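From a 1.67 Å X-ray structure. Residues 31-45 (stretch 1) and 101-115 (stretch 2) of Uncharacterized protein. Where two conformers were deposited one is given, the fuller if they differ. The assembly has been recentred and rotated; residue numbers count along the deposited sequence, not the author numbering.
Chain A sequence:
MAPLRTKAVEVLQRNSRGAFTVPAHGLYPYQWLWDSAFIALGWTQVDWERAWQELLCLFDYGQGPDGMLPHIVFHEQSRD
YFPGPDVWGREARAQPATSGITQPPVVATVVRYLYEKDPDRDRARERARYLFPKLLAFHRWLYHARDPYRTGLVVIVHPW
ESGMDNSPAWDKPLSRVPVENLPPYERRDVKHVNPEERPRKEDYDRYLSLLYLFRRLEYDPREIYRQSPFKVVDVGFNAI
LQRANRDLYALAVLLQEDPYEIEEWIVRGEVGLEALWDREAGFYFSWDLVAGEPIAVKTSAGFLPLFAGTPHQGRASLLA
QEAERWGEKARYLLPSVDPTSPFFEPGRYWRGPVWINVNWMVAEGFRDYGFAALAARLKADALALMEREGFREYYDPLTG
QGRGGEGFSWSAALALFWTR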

# COMPACT_ATOMS: atom_id res chain seq x y z
N GLN A 31 -13.08 -35.62 -3.85
CA GLN A 31 -12.29 -34.44 -4.24
C GLN A 31 -12.53 -33.26 -3.28
O GLN A 31 -13.67 -32.85 -3.05
CB GLN A 31 -12.61 -34.01 -5.67
CG GLN A 31 -11.86 -32.77 -6.14
CD GLN A 31 -11.90 -32.49 -7.63
OE1 GLN A 31 -10.92 -31.96 -8.21
NE2 GLN A 31 -13.01 -32.79 -8.27
N TRP A 32 -11.44 -32.72 -2.74
CA TRP A 32 -11.50 -31.54 -1.86
C TRP A 32 -10.96 -30.30 -2.60
O TRP A 32 -10.06 -30.40 -3.42
CB TRP A 32 -10.65 -31.77 -0.61
CG TRP A 32 -11.39 -32.23 0.59
CD1 TRP A 32 -11.75 -31.46 1.66
CD2 TRP A 32 -11.88 -33.55 0.88
NE1 TRP A 32 -12.39 -32.21 2.60
CE2 TRP A 32 -12.49 -33.49 2.15
CE3 TRP A 32 -11.87 -34.76 0.18
CZ2 TRP A 32 -13.09 -34.60 2.73
CZ3 TRP A 32 -12.46 -35.87 0.78
CH2 TRP A 32 -13.06 -35.77 2.02
N LEU A 33 -11.53 -29.15 -2.29
CA LEU A 33 -11.26 -27.89 -2.99
C LEU A 33 -9.82 -27.42 -2.81
O LEU A 33 -9.08 -27.35 -3.81
CB LEU A 33 -12.25 -26.82 -2.50
CG LEU A 33 -12.37 -25.49 -3.24
CD1 LEU A 33 -13.56 -24.73 -2.66
CD2 LEU A 33 -11.10 -24.65 -3.18
N TRP A 34 -9.40 -27.04 -1.61
CA TRP A 34 -8.03 -26.48 -1.55
C TRP A 34 -6.97 -27.56 -1.76
O TRP A 34 -5.94 -27.27 -2.36
CB TRP A 34 -7.73 -25.52 -0.36
CG TRP A 34 -7.50 -26.09 1.01
CD1 TRP A 34 -8.00 -27.27 1.55
CD2 TRP A 34 -6.77 -25.45 2.07
NE1 TRP A 34 -7.59 -27.37 2.86
CE2 TRP A 34 -6.83 -26.28 3.19
CE3 TRP A 34 -6.06 -24.23 2.16
CZ2 TRP A 34 -6.20 -25.94 4.39
CZ3 TRP A 34 -5.44 -23.90 3.35
CH2 TRP A 34 -5.52 -24.75 4.45
N ASP A 35 -7.28 -28.82 -1.43
CA ASP A 35 -6.35 -29.90 -1.71
C ASP A 35 -6.08 -29.98 -3.20
O ASP A 35 -4.93 -30.09 -3.61
CB ASP A 35 -6.87 -31.25 -1.23
CG ASP A 35 -7.07 -31.32 0.27
OD1 ASP A 35 -7.91 -30.55 0.80
OD2 ASP A 35 -6.41 -32.16 0.91
N SER A 36 -7.13 -29.95 -4.02
CA SER A 36 -6.94 -30.12 -5.46
C SER A 36 -6.06 -29.01 -6.00
O SER A 36 -5.28 -29.23 -6.91
CB SER A 36 -8.27 -30.20 -6.21
OG SER A 36 -8.75 -31.54 -6.23
N ALA A 37 -6.17 -27.81 -5.43
CA ALA A 37 -5.41 -26.68 -5.92
C ALA A 37 -3.93 -26.94 -5.66
O ALA A 37 -3.11 -26.79 -6.57
CB ALA A 37 -5.86 -25.39 -5.26
N PHE A 38 -3.58 -27.33 -4.44
CA PHE A 38 -2.15 -27.63 -4.14
C PHE A 38 -1.68 -28.83 -4.96
O PHE A 38 -0.56 -28.85 -5.44
CB PHE A 38 -1.89 -27.89 -2.65
CG PHE A 38 -2.18 -26.71 -1.77
CD1 PHE A 38 -1.38 -25.57 -1.82
CD2 PHE A 38 -3.25 -26.74 -0.88
CE1 PHE A 38 -1.66 -24.49 -1.01
CE2 PHE A 38 -3.53 -25.64 -0.08
CZ PHE A 38 -2.73 -24.51 -0.14
N ILE A 39 -2.53 -29.85 -5.07
CA ILE A 39 -2.15 -31.07 -5.79
C ILE A 39 -1.83 -30.79 -7.25
O ILE A 39 -0.88 -31.36 -7.78
CB ILE A 39 -3.24 -32.16 -5.63
CG1 ILE A 39 -3.29 -32.64 -4.18
CG2 ILE A 39 -3.04 -33.30 -6.64
CD1 ILE A 39 -4.58 -33.37 -3.84
N ALA A 40 -2.60 -29.91 -7.90
CA ALA A 40 -2.33 -29.51 -9.28
C ALA A 40 -0.90 -29.00 -9.49
O ALA A 40 -0.29 -29.28 -10.52
CB ALA A 40 -3.36 -28.48 -9.76
N LEU A 41 -0.35 -28.29 -8.51
CA LEU A 41 1.05 -27.86 -8.58
C LEU A 41 2.01 -29.04 -8.66
O LEU A 41 3.02 -28.99 -9.39
CB LEU A 41 1.40 -26.96 -7.39
CG LEU A 41 0.69 -25.60 -7.34
CD1 LEU A 41 0.98 -24.86 -6.04
CD2 LEU A 41 1.05 -24.76 -8.55
N GLY A 42 1.70 -30.11 -7.93
CA GLY A 42 2.49 -31.33 -8.00
C GLY A 42 2.43 -31.97 -9.37
O GLY A 42 3.45 -32.42 -9.90
N TRP A 43 1.23 -32.02 -9.96
CA TRP A 43 1.06 -32.63 -11.27
C TRP A 43 1.86 -31.93 -12.38
O TRP A 43 2.19 -32.55 -13.40
CB TRP A 43 -0.42 -32.72 -11.66
CG TRP A 43 -1.17 -33.80 -10.93
CD1 TRP A 43 -2.24 -33.62 -10.09
CD2 TRP A 43 -0.94 -35.21 -10.98
NE1 TRP A 43 -2.66 -34.84 -9.60
CE2 TRP A 43 -1.89 -35.83 -10.14
CE3 TRP A 43 -0.02 -36.01 -11.67
CZ2 TRP A 43 -1.96 -37.21 -9.98
CZ3 TRP A 43 -0.08 -37.38 -11.49
CH2 TRP A 43 -1.04 -37.97 -10.67
N THR A 44 2.21 -30.65 -12.18
CA THR A 44 3.03 -29.93 -13.19
C THR A 44 4.39 -30.61 -13.38
O THR A 44 5.07 -30.37 -14.38
CB THR A 44 3.31 -28.45 -12.83
OG1 THR A 44 4.14 -28.36 -11.67
CG2 THR A 44 2.04 -27.66 -12.61
N GLN A 45 4.80 -31.42 -12.40
CA GLN A 45 6.07 -32.14 -12.45
C GLN A 45 5.95 -33.49 -13.15
O GLN A 45 6.95 -34.20 -13.30
CB GLN A 45 6.60 -32.34 -11.03
CG GLN A 45 6.89 -31.06 -10.29
CD GLN A 45 7.81 -30.17 -11.08
OE1 GLN A 45 9.01 -30.46 -11.23
NE2 GLN A 45 7.26 -29.07 -11.59
N ILE A 101 -20.78 -26.11 1.89
CA ILE A 101 -19.88 -25.07 2.41
C ILE A 101 -18.66 -25.00 1.49
O ILE A 101 -18.49 -25.84 0.62
CB ILE A 101 -19.43 -25.36 3.85
CG1 ILE A 101 -18.75 -26.73 3.95
CG2 ILE A 101 -20.61 -25.25 4.82
CD1 ILE A 101 -18.07 -27.01 5.28
N THR A 102 -17.81 -23.98 1.69
CA THR A 102 -16.67 -23.76 0.82
C THR A 102 -15.33 -23.99 1.55
O THR A 102 -15.29 -24.60 2.61
CB THR A 102 -16.78 -22.38 0.14
OG1 THR A 102 -15.85 -22.27 -0.96
CG2 THR A 102 -16.61 -21.23 1.11
N GLN A 103 -14.23 -23.54 0.94
CA GLN A 103 -12.89 -23.72 1.53
C GLN A 103 -11.99 -22.61 1.00
O GLN A 103 -12.40 -21.88 0.10
CB GLN A 103 -12.30 -25.09 1.17
CG GLN A 103 -12.16 -26.03 2.36
CD GLN A 103 -11.38 -27.30 2.04
OE1 GLN A 103 -11.03 -27.58 0.87
NE2 GLN A 103 -11.11 -28.08 3.06
N PRO A 104 -10.77 -22.48 1.53
CA PRO A 104 -9.98 -21.32 1.11
C PRO A 104 -9.70 -21.29 -0.40
O PRO A 104 -9.26 -22.29 -0.97
CB PRO A 104 -8.68 -21.48 1.92
CG PRO A 104 -9.11 -22.25 3.13
CD PRO A 104 -10.09 -23.24 2.59
N PRO A 105 -9.96 -20.13 -1.04
CA PRO A 105 -10.01 -20.06 -2.49
C PRO A 105 -8.62 -19.86 -3.10
O PRO A 105 -8.35 -18.84 -3.70
CB PRO A 105 -10.93 -18.88 -2.74
CG PRO A 105 -10.72 -17.99 -1.57
CD PRO A 105 -10.53 -18.92 -0.40
N VAL A 106 -7.74 -20.84 -2.90
CA VAL A 106 -6.38 -20.74 -3.44
C VAL A 106 -6.35 -21.01 -4.95
O VAL A 106 -5.34 -20.78 -5.61
CB VAL A 106 -5.43 -21.66 -2.65
CG1 VAL A 106 -5.66 -23.08 -3.02
CG2 VAL A 106 -3.97 -21.31 -2.91
N VAL A 107 -7.48 -21.42 -5.53
CA VAL A 107 -7.45 -21.94 -6.90
C VAL A 107 -7.00 -20.91 -7.95
O VAL A 107 -6.26 -21.26 -8.87
CB VAL A 107 -8.77 -22.66 -7.29
CG1 VAL A 107 -9.97 -21.73 -7.23
CG2 VAL A 107 -8.62 -23.34 -8.64
N ALA A 108 -7.38 -19.64 -7.82
CA ALA A 108 -6.98 -18.67 -8.88
C ALA A 108 -5.48 -18.49 -8.97
O ALA A 108 -4.92 -18.26 -10.04
CB ALA A 108 -7.66 -17.33 -8.68
N THR A 109 -4.83 -18.55 -7.81
CA THR A 109 -3.37 -18.46 -7.74
C THR A 109 -2.72 -19.61 -8.50
O THR A 109 -1.76 -19.42 -9.25
CB THR A 109 -2.97 -18.43 -6.26
OG1 THR A 109 -3.45 -17.22 -5.70
CG2 THR A 109 -1.44 -18.50 -6.08
N VAL A 110 -3.27 -20.81 -8.32
CA VAL A 110 -2.76 -21.97 -9.02
C VAL A 110 -3.06 -21.87 -10.51
O VAL A 110 -2.20 -22.16 -11.34
CB VAL A 110 -3.26 -23.29 -8.39
CG1 VAL A 110 -2.84 -24.48 -9.24
CG2 VAL A 110 -2.76 -23.44 -6.96
N VAL A 111 -4.26 -21.42 -10.86
CA VAL A 111 -4.61 -21.26 -12.28
C VAL A 111 -3.67 -20.25 -12.97
O VAL A 111 -3.24 -20.48 -14.11
CB VAL A 111 -6.10 -20.91 -12.46
CG1 VAL A 111 -6.36 -20.53 -13.90
CG2 VAL A 111 -6.99 -22.09 -12.06
N ARG A 112 -3.35 -19.15 -12.31
CA ARG A 112 -2.42 -18.17 -12.90
C ARG A 112 -1.07 -18.83 -13.19
O ARG A 112 -0.47 -18.64 -14.24
CB ARG A 112 -2.23 -16.95 -11.99
CG ARG A 112 -1.22 -15.98 -12.59
CD ARG A 112 -0.97 -14.78 -11.68
NE ARG A 112 0.02 -13.89 -12.30
CZ ARG A 112 0.45 -12.75 -11.75
NH1 ARG A 112 0.01 -12.35 -10.57
NH2 ARG A 112 1.36 -12.01 -12.39
N TYR A 113 -0.58 -19.61 -12.24
CA TYR A 113 0.68 -20.31 -12.42
C TYR A 113 0.62 -21.30 -13.59
O TYR A 113 1.51 -21.31 -14.46
CB TYR A 113 1.11 -21.06 -11.16
CG TYR A 113 2.45 -21.70 -11.35
CD1 TYR A 113 3.61 -20.96 -11.18
CD2 TYR A 113 2.55 -23.02 -11.78
CE1 TYR A 113 4.83 -21.53 -11.39
CE2 TYR A 113 3.78 -23.58 -12.01
CZ TYR A 113 4.91 -22.83 -11.80
OH TYR A 113 6.14 -23.40 -12.02
N LEU A 114 -0.41 -22.13 -13.62
CA LEU A 114 -0.58 -23.05 -14.76
C LEU A 114 -0.64 -22.29 -16.08
O LEU A 114 -0.02 -22.69 -17.08
CB LEU A 114 -1.81 -23.94 -14.61
CG LEU A 114 -1.85 -24.83 -13.37
CD1 LEU A 114 -3.14 -25.64 -13.39
CD2 LEU A 114 -0.63 -25.74 -13.24
N TYR A 115 -1.38 -21.18 -16.08
CA TYR A 115 -1.54 -20.39 -17.30
C TYR A 115 -0.21 -19.82 -17.80
O TYR A 115 0.11 -19.90 -18.98
CB TYR A 115 -2.58 -19.27 -17.12
CG TYR A 115 -2.64 -18.40 -18.35
CD1 TYR A 115 -3.09 -18.92 -19.56
CD2 TYR A 115 -2.18 -17.09 -18.33
CE1 TYR A 115 -3.14 -18.15 -20.69
CE2 TYR A 115 -2.21 -16.31 -19.47
CZ TYR A 115 -2.70 -16.84 -20.66
OH TYR A 115 -2.75 -16.10 -21.82

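How does Gln 103 fasten its loop to the start of the neighbouring helix? Its CA-to-CB bond points toward the other stretch, and the side chain runs out with chi2 at -171° (t), while chi1 lies between wells at -112°. This conformation carries the amide to the first turn of helix 33-43, where the N-H of Trp 34 has no earlier helical carbonyl to bind. OE1 of Gln 103 accepts a hydrogen bond from the backbone N of Trp 34 at 3.0 Å, with an N-H...O angle of 172°, so the bond is almost straight. The same OE1 lies 3.1 Å from CD1 of Trp 34, and NE2 of Gln 103 sits 3.7 Å from CD1 of Trp 32, at the edge of that indole and near its plane. The amide thus touches both tryptophans, and it makes the one hydrogen bond that crosses between the stretches.

What sets the position of the Trp 34 ring? With chi1 at 76° (p) and chi2 at -28°, the indole lies against Pro 104. CG of Pro 104 stands over one face of the six-membered ring, 4.1 Å from its centroid and 24° off the normal, a CH-pi contact; its closest ring atom is CE3 of Trp 34, at 3.8 Å from CG of Pro 104. Leu 33 reaches the same loop in an extended t,t conformation. Its CD2 comes within 3.7 Å of the backbone O of Pro 104, and its CD1 within 3.8 Å of OG1 of Thr 102.

Where do the backbones come closest, and which side chains allow it? CA of Ala 37 and CA of Val 107 are 5.3 Å apart, and the small methyl of Ala 37 points toward the second stretch. Val 106, with chi1 at 74° (p), brings CG1 to 3.2 Å from CB of Ala 37, a very tight apolar contact. That same CG1 lies over one face of the Phe 38 ring, 4.4 Å from CZ of Phe 38. The CA-to-CB bond of Phe 38 points away from the other stretch, but the end of its side chain comes nearer.

How does the packing continue as the two helices run on? Their N-to-C directions differ by only 19°, with a closest axial approach of 9.1 Å, so successive turns keep meeting. Val 110, at chi1 173° (t), sets CG2 4.0 Å from CB of Ala 37 and CG1 4.1 Å from CB of Ala 40, and both methyls reach Leu 41, CG1 coming to 4.0 Å from its CD2. The m,t conformation of Leu 41 brings its end nearer than its sideways CB suggests, and its CD2 also meets CD2 of Tyr 113 at 4.0 Å. Farther along, Thr 44 adopts chi1 66° (p), and its OG1 donates a hydrogen bond to O of Leu 41 at 2.6 Å. This leaves CG2 of Thr 44 facing the second helix, 3.3 Å from CD2 of Leu 114.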